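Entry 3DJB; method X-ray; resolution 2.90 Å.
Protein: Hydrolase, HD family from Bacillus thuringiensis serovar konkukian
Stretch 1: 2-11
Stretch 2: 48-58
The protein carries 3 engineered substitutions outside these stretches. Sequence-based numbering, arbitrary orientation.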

ATOM      1  N   THR A   2     -14.022  39.664  -7.003  1.00 67.73           N
ATOM      2  CA  THR A   2     -14.968  38.662  -6.437  1.00 69.65           C
ATOM      3  C   THR A   2     -14.273  37.616  -5.559  1.00 69.97           C
ATOM      4  O   THR A   2     -13.043  37.487  -5.567  1.00 70.58           O
ATOM      5  CB  THR A   2     -15.749  37.931  -7.556  1.00 70.47           C
ATOM      6  OG1 THR A   2     -16.708  37.035  -6.976  1.00 71.89           O
ATOM      7  CG2 THR A   2     -14.807  37.132  -8.443  1.00 72.01           C
ATOM      8  N   LYS A   3     -15.073  36.871  -4.795  1.00 69.74           N
ATOM      9  CA  LYS A   3     -14.560  35.841  -3.892  1.00 69.53           C
ATOM     10  C   LYS A   3     -13.754  34.770  -4.619  1.00 70.20           C
ATOM     11  O   LYS A   3     -12.637  34.447  -4.211  1.00 69.16           O
ATOM     12  CB  LYS A   3     -15.727  35.212  -3.125  1.00 67.78           C
ATOM     13  CG  LYS A   3     -15.996  35.904  -1.795  1.00 68.14           C
ATOM     14  CD  LYS A   3     -17.468  35.890  -1.394  1.00 68.04           C
ATOM     15  CE  LYS A   3     -17.638  36.324   0.060  1.00 67.69           C
ATOM     16  NZ  LYS A   3     -16.754  37.475   0.413  1.00 68.33           N
ATOM     17  N   GLN A   4     -14.321  34.235  -5.700  1.00 70.53           N
ATOM     18  CA  GLN A   4     -13.655  33.209  -6.481  1.00 70.32           C
ATOM     19  C   GLN A   4     -12.292  33.686  -6.915  1.00 70.52           C
ATOM     20  O   GLN A   4     -11.370  32.892  -7.063  1.00 70.49           O
ATOM     21  CB  GLN A   4     -14.477  32.842  -7.716  1.00 70.74           C
ATOM     22  CG  GLN A   4     -13.882  31.718  -8.585  1.00 69.51           C
ATOM     23  CD  GLN A   4     -13.911  30.356  -7.905  1.00 68.71           C
ATOM     24  OE1 GLN A   4     -14.918  29.957  -7.314  1.00 68.36           O
ATOM     25  NE2 GLN A   4     -12.811  29.624  -8.011  1.00 68.07           N
ATOM     26  N   GLU A   5     -12.146  34.979  -7.139  1.00 72.17           N
ATOM     27  CA  GLU A   5     -10.835  35.461  -7.548  1.00 74.75           C
ATOM     28  C   GLU A   5      -9.896  35.414  -6.346  1.00 74.42           C
ATOM     29  O   GLU A   5      -8.680  35.382  -6.502  1.00 74.73           O
ATOM     30  CB  GLU A   5     -10.925  36.884  -8.119  1.00 76.64           C
ATOM     31  CG  GLU A   5     -11.719  36.976  -9.433  1.00 78.98           C
ATOM     32  CD  GLU A   5     -11.666  38.359 -10.083  1.00 79.51           C
ATOM     33  OE1 GLU A   5     -10.543  38.843 -10.373  1.00 79.22           O
ATOM     34  OE2 GLU A   5     -12.745  38.951 -10.317  1.00 79.24           O
ATOM     35  N   LYS A   6     -10.471  35.392  -5.148  1.00 73.80           N
ATOM     36  CA  LYS A   6      -9.676  35.342  -3.929  1.00 73.49           C
ATOM     37  C   LYS A   6      -9.334  33.889  -3.625  1.00 72.47           C
ATOM     38  O   LYS A   6      -8.168  33.530  -3.441  1.00 71.47           O
ATOM     39  CB  LYS A   6     -10.458  35.989  -2.781  1.00 75.15           C
ATOM     40  CG  LYS A   6     -10.875  37.431  -3.102  1.00 76.88           C
ATOM     41  CD  LYS A   6     -11.444  38.206  -1.907  1.00 76.71           C
ATOM     42  CE  LYS A   6     -11.772  39.651  -2.315  1.00 75.99           C
ATOM     43  NZ  LYS A   6     -12.422  40.458  -1.240  1.00 75.46           N
ATOM     44  N   ILE A   7     -10.361  33.051  -3.585  1.00 72.48           N
ATOM     45  CA  ILE A   7     -10.160  31.636  -3.344  1.00 72.23           C
ATOM     46  C   ILE A   7      -9.151  31.180  -4.399  1.00 72.32           C
ATOM     47  O   ILE A   7      -8.438  30.209  -4.189  1.00 73.73           O
ATOM     48  CB  ILE A   7     -11.503  30.850  -3.476  1.00 70.53           C
ATOM     49  CG1 ILE A   7     -11.333  29.404  -3.030  1.00 71.42           C
ATOM     50  CG2 ILE A   7     -11.961  30.817  -4.913  1.00 69.54           C
ATOM     51  CD1 ILE A   7     -10.958  28.445  -4.147  1.00 69.78           C
ATOM     52  N   GLU A   8      -9.073  31.892  -5.523  1.00 73.67           N
ATOM     53  CA  GLU A   8      -8.118  31.524  -6.569  1.00 74.45           C
ATOM     54  C   GLU A   8      -6.699  31.973  -6.248  1.00 74.03           C
ATOM     55  O   GLU A   8      -5.760  31.184  -6.329  1.00 75.27           O
ATOM     56  CB  GLU A   8      -8.506  32.121  -7.930  1.00 73.53           C
ATOM     57  CG  GLU A   8      -9.396  31.235  -8.791  1.00 75.26           C
ATOM     58  CD  GLU A   8      -9.451  31.690 -10.249  1.00 76.05           C
ATOM     59  OE1 GLU A   8     -10.268  31.129 -11.022  1.00 73.33           O
ATOM     60  OE2 GLU A   8      -8.667  32.596 -10.620  1.00 76.36           O
ATOM     61  N   LYS A   9      -6.541  33.243  -5.891  1.00 73.00           N
ATOM     62  CA  LYS A   9      -5.215  33.776  -5.609  1.00 72.14           C
ATOM     63  C   LYS A   9      -4.629  33.171  -4.346  1.00 72.09           C
ATOM     64  O   LYS A   9      -3.407  33.128  -4.162  1.00 70.96           O
ATOM     65  CB  LYS A   9      -5.271  35.291  -5.473  1.00 72.09           C
ATOM     66  CG  LYS A   9      -3.971  35.951  -5.878  1.00 72.17           C
ATOM     67  CD  LYS A   9      -3.816  35.962  -7.393  1.00 70.32           C
ATOM     68  CE  LYS A   9      -2.366  36.204  -7.814  1.00 69.14           C
ATOM     69  NZ  LYS A   9      -1.512  34.985  -7.650  1.00 66.21           N
ATOM     70  N   THR A  10      -5.518  32.705  -3.475  1.00 72.36           N
ATOM     71  CA  THR A  10      -5.124  32.078  -2.223  1.00 71.97           C
ATOM     72  C   THR A  10      -4.528  30.690  -2.594  1.00 71.19           C
ATOM     73  O   THR A  10      -3.588  30.220  -1.950  1.00 70.11           O
ATOM     74  CB  THR A  10      -6.372  31.990  -1.265  1.00 71.23           C
ATOM     75  OG1 THR A  10      -5.957  32.109   0.104  1.00 69.88           O
ATOM     76  CG2 THR A  10      -7.111  30.690  -1.471  1.00 71.51           C
ATOM     77  N   ILE A  11      -5.064  30.073  -3.654  1.00 70.44           N
ATOM     78  CA  ILE A  11      -4.591  28.776  -4.164  1.00 69.72           C
ATOM     79  C   ILE A  11      -3.167  28.965  -4.629  1.00 71.16           C
ATOM     80  O   ILE A  11      -2.389  28.015  -4.746  1.00 71.13           O
ATOM     81  CB  ILE A  11      -5.398  28.295  -5.397  1.00 68.77           C
ATOM     82  CG1 ILE A  11      -6.795  27.885  -4.968  1.00 67.51           C
ATOM     83  CG2 ILE A  11      -4.682  27.126  -6.098  1.00 66.60           C
ATOM     84  CD1 ILE A  11      -7.669  27.439  -6.111  1.00 66.89           C
TER
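Stretch 2 (48-58) RFIIEMAALLH

Stretch 2 packs on stretch 1 as a nearly parallel helix, and the contact is made mainly by side chains, largely through their carbon atoms, with no hydrogen bond across it. Residues 3-11 are helical, and that helix continues later in the chain. Stretch 2 is helical from Arg 48 through about Ala 55. The two axes run in the same direction, 7° apart, with a closest approach of 10.2 Å. The nearest CA pairs follow one another along both chains: Lys 3 by Phe 49, Ile 7 by Met 53 and Ile 11 by Leu 56. The CA atoms of Ile 7 and Met 53 are 6.2 Å apart, the closest of these pairs.

Phe 49 has the largest area covered by the other stretch. Lys 3 lies over one face of its ring, with Lys 3 CG 3.7 Å from Phe 49 CD2. This is a CH-pi contact. The amine of Lys 3 adds an off-centre cation-pi contact to the same ring. Lys 6 meets the ring at its edge, with Lys 6 CB 4.3 Å from Phe 49 CE2.

One turn on, Ile 7 meets Glu 52, Met 53 and Leu 56, and its backbone N also lies at the edge of the Phe 49 ring. Ile 7 CA is 4.0 Å from the selenium, SE, of selenomethionine Met 53. Ile 7 CD1 is 4.0 Å from Leu 56 CD1 and only 3.1 Å from Glu 52 OE1, a tight approach. The other carboxylate oxygen of Glu 52 is held within stretch 2 by a salt bridge, Arg 48 NH2 to Glu 52 OE2 at 2.8 Å.

At the far end, Leu 56 points toward stretch 1. Its CD2 is 3.6 Å from both Thr 10 CG2 and Ile 11 CG1. Thr 10 OG1 also lies 3.4 Å from Met 53 CE; this hydroxyl is hydrogen-bonded elsewhere in the structure.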

ATOM      1  N   ARG A  48     -19.812  28.330   1.777  1.00 51.76           N
ATOM      2  CA  ARG A  48     -18.738  27.875   0.901  1.00 51.84           C
ATOM      3  C   ARG A  48     -17.436  28.653   1.068  1.00 51.82           C
ATOM      4  O   ARG A  48     -16.473  28.129   1.629  1.00 51.81           O
ATOM      5  CB  ARG A  48     -19.192  27.919  -0.553  1.00 53.07           C
ATOM      6  CG  ARG A  48     -20.017  26.701  -0.955  1.00 57.10           C
ATOM      7  CD  ARG A  48     -19.102  25.588  -1.441  1.00 59.98           C
ATOM      8  NE  ARG A  48     -18.161  26.102  -2.444  1.00 61.76           N
ATOM      9  CZ  ARG A  48     -18.223  25.859  -3.752  1.00 60.86           C
ATOM     10  NH1 ARG A  48     -19.184  25.087  -4.248  1.00 59.67           N
ATOM     11  NH2 ARG A  48     -17.326  26.411  -4.565  1.00 59.79           N
ATOM     12  N   PHE A  49     -17.392  29.896   0.604  1.00 51.76           N
ATOM     13  CA  PHE A  49     -16.166  30.687   0.738  1.00 51.74           C
ATOM     14  C   PHE A  49     -15.395  30.444   2.029  1.00 51.33           C
ATOM     15  O   PHE A  49     -14.184  30.246   2.004  1.00 52.80           O
ATOM     16  CB  PHE A  49     -16.471  32.163   0.675  1.00 51.48           C
ATOM     17  CG  PHE A  49     -15.257  33.022   0.713  1.00 52.07           C
ATOM     18  CD1 PHE A  49     -15.091  33.967   1.719  1.00 52.10           C
ATOM     19  CD2 PHE A  49     -14.327  32.969  -0.325  1.00 52.69           C
ATOM     20  CE1 PHE A  49     -14.016  34.868   1.685  1.00 53.59           C
ATOM     21  CE2 PHE A  49     -13.250  33.866  -0.370  1.00 53.77           C
ATOM     22  CZ  PHE A  49     -13.093  34.823   0.638  1.00 52.32           C
ATOM     23  N   ILE A  50     -16.083  30.488   3.163  1.00 50.70           N
ATOM     24  CA  ILE A  50     -15.391  30.261   4.416  1.00 50.46           C
ATOM     25  C   ILE A  50     -14.835  28.853   4.380  1.00 49.83           C
ATOM     26  O   ILE A  50     -13.634  28.664   4.535  1.00 51.30           O
ATOM     27  CB  ILE A  50     -16.315  30.452   5.662  1.00 49.38           C
ATOM     28  CG1 ILE A  50     -16.458  31.944   5.982  1.00 48.19           C
ATOM     29  CG2 ILE A  50     -15.704  29.786   6.877  1.00 48.93           C
ATOM     30  CD1 ILE A  50     -17.436  32.239   7.085  1.00 47.73           C
ATOM     31  N   ILE A  51     -15.696  27.869   4.148  1.00 49.94           N
ATOM     32  CA  ILE A  51     -15.250  26.480   4.105  1.00 50.81           C
ATOM     33  C   ILE A  51     -13.996  26.339   3.234  1.00 53.81           C
ATOM     34  O   ILE A  51     -12.986  25.787   3.687  1.00 55.26           O
ATOM     35  CB  ILE A  51     -16.359  25.552   3.575  1.00 46.63           C
ATOM     36  CG1 ILE A  51     -17.511  25.518   4.570  1.00 45.05           C
ATOM     37  CG2 ILE A  51     -15.822  24.151   3.388  1.00 45.01           C
ATOM     38  CD1 ILE A  51     -18.714  24.722   4.104  1.00 44.42           C
ATOM     39  N   GLU A  52     -14.050  26.856   2.004  1.00 55.37           N
ATOM     40  CA  GLU A  52     -12.913  26.775   1.093  1.00 57.49           C
ATOM     41  C   GLU A  52     -11.679  27.486   1.619  1.00 58.45           C
ATOM     42  O   GLU A  52     -10.607  26.891   1.723  1.00 59.10           O
ATOM     43  CB  GLU A  52     -13.267  27.365  -0.262  1.00 56.94           C
ATOM     44  CG  GLU A  52     -14.317  26.616  -0.991  1.00 58.84           C
ATOM     45  CD  GLU A  52     -14.430  27.070  -2.422  1.00 62.43           C
ATOM     46  OE1 GLU A  52     -13.441  26.929  -3.171  1.00 63.83           O
ATOM     47  OE2 GLU A  52     -15.507  27.572  -2.806  1.00 66.05           O
HETATM   48  N   MSE A  53     -11.821  28.765   1.935  1.00 60.12           N
HETATM   49  CA  MSE A  53     -10.685  29.517   2.448  1.00 63.39           C
HETATM   50  C   MSE A  53     -10.068  28.810   3.648  1.00 62.71           C
HETATM   51  O   MSE A  53      -8.845  28.839   3.840  1.00 62.91           O
HETATM   52  CB  MSE A  53     -11.106  30.923   2.863  1.00 67.12           C
HETATM   53  CG  MSE A  53     -11.355  31.840   1.700  1.00 73.08           C
HETATM   54 SE   MSE A  53      -9.790  31.964   0.576  1.00 83.60          SE
HETATM   55  CE  MSE A  53      -8.761  33.222   1.627  1.00 78.14           C
ATOM     56  N   ALA A  54     -10.908  28.170   4.455  1.00 59.46           N
ATOM     57  CA  ALA A  54     -10.402  27.487   5.631  1.00 57.21           C
ATOM     58  C   ALA A  54      -9.634  26.233   5.250  1.00 55.89           C
ATOM     59  O   ALA A  54      -8.443  26.116   5.560  1.00 57.33           O
ATOM     60  CB  ALA A  54     -11.537  27.152   6.579  1.00 55.59           C
ATOM     61  N   ALA A  55     -10.295  25.306   4.564  1.00 53.22           N
ATOM     62  CA  ALA A  55      -9.659  24.056   4.160  1.00 50.69           C
ATOM     63  C   ALA A  55      -8.341  24.296   3.445  1.00 50.15           C
ATOM     64  O   ALA A  55      -7.421  23.502   3.554  1.00 48.41           O
ATOM     65  CB  ALA A  55     -10.591  23.289   3.257  1.00 50.25           C
ATOM     66  N   LEU A  56      -8.265  25.409   2.724  1.00 51.07           N
ATOM     67  CA  LEU A  56      -7.089  25.781   1.956  1.00 51.70           C
ATOM     68  C   LEU A  56      -5.935  26.360   2.758  1.00 54.01           C
ATOM     69  O   LEU A  56      -4.832  26.479   2.230  1.00 54.43           O
ATOM     70  CB  LEU A  56      -7.484  26.798   0.891  1.00 51.37           C
ATOM     71  CG  LEU A  56      -7.610  26.377  -0.577  1.00 51.81           C
ATOM     72  CD1 LEU A  56      -9.025  26.641  -1.092  1.00 51.25           C
ATOM     73  CD2 LEU A  56      -6.595  27.171  -1.398  1.00 50.58           C
ATOM     74  N   LEU A  57      -6.162  26.721   4.020  1.00 55.71           N
ATOM     75  CA  LEU A  57      -5.088  27.316   4.815  1.00 56.87           C
ATOM     76  C   LEU A  57      -4.826  26.664   6.181  1.00 58.78           C
ATOM     77  O   LEU A  57      -3.972  27.150   6.943  1.00 59.98           O
ATOM     78  CB  LEU A  57      -5.354  28.825   4.982  1.00 56.76           C
ATOM     79  CG  LEU A  57      -5.338  29.734   3.732  1.00 55.77           C
ATOM     80  CD1 LEU A  57      -5.901  31.105   4.067  1.00 53.44           C
ATOM     81  CD2 LEU A  57      -3.923  29.868   3.198  1.00 54.51           C
ATOM     82  N   HIS A  58      -5.539  25.572   6.485  1.00 58.11           N
ATOM     83  CA  HIS A  58      -5.372  24.854   7.764  1.00 57.60           C
ATOM     84  C   HIS A  58      -3.961  24.309   7.901  1.00 56.70           C
ATOM     85  O   HIS A  58      -3.414  24.190   8.998  1.00 55.98           O
ATOM     86  CB  HIS A  58      -6.402  23.695   7.895  1.00 59.89           C
ATOM     87  CG  HIS A  58      -6.172  22.527   6.969  1.00 64.46           C
ATOM     88  ND1 HIS A  58      -6.063  22.655   5.598  1.00 66.22           N
ATOM     89  CD2 HIS A  58      -6.101  21.194   7.220  1.00 66.37           C
ATOM     90  CE1 HIS A  58      -5.935  21.459   5.047  1.00 65.24           C
ATOM     91  NE2 HIS A  58      -5.956  20.555   6.009  1.00 66.11           N
TER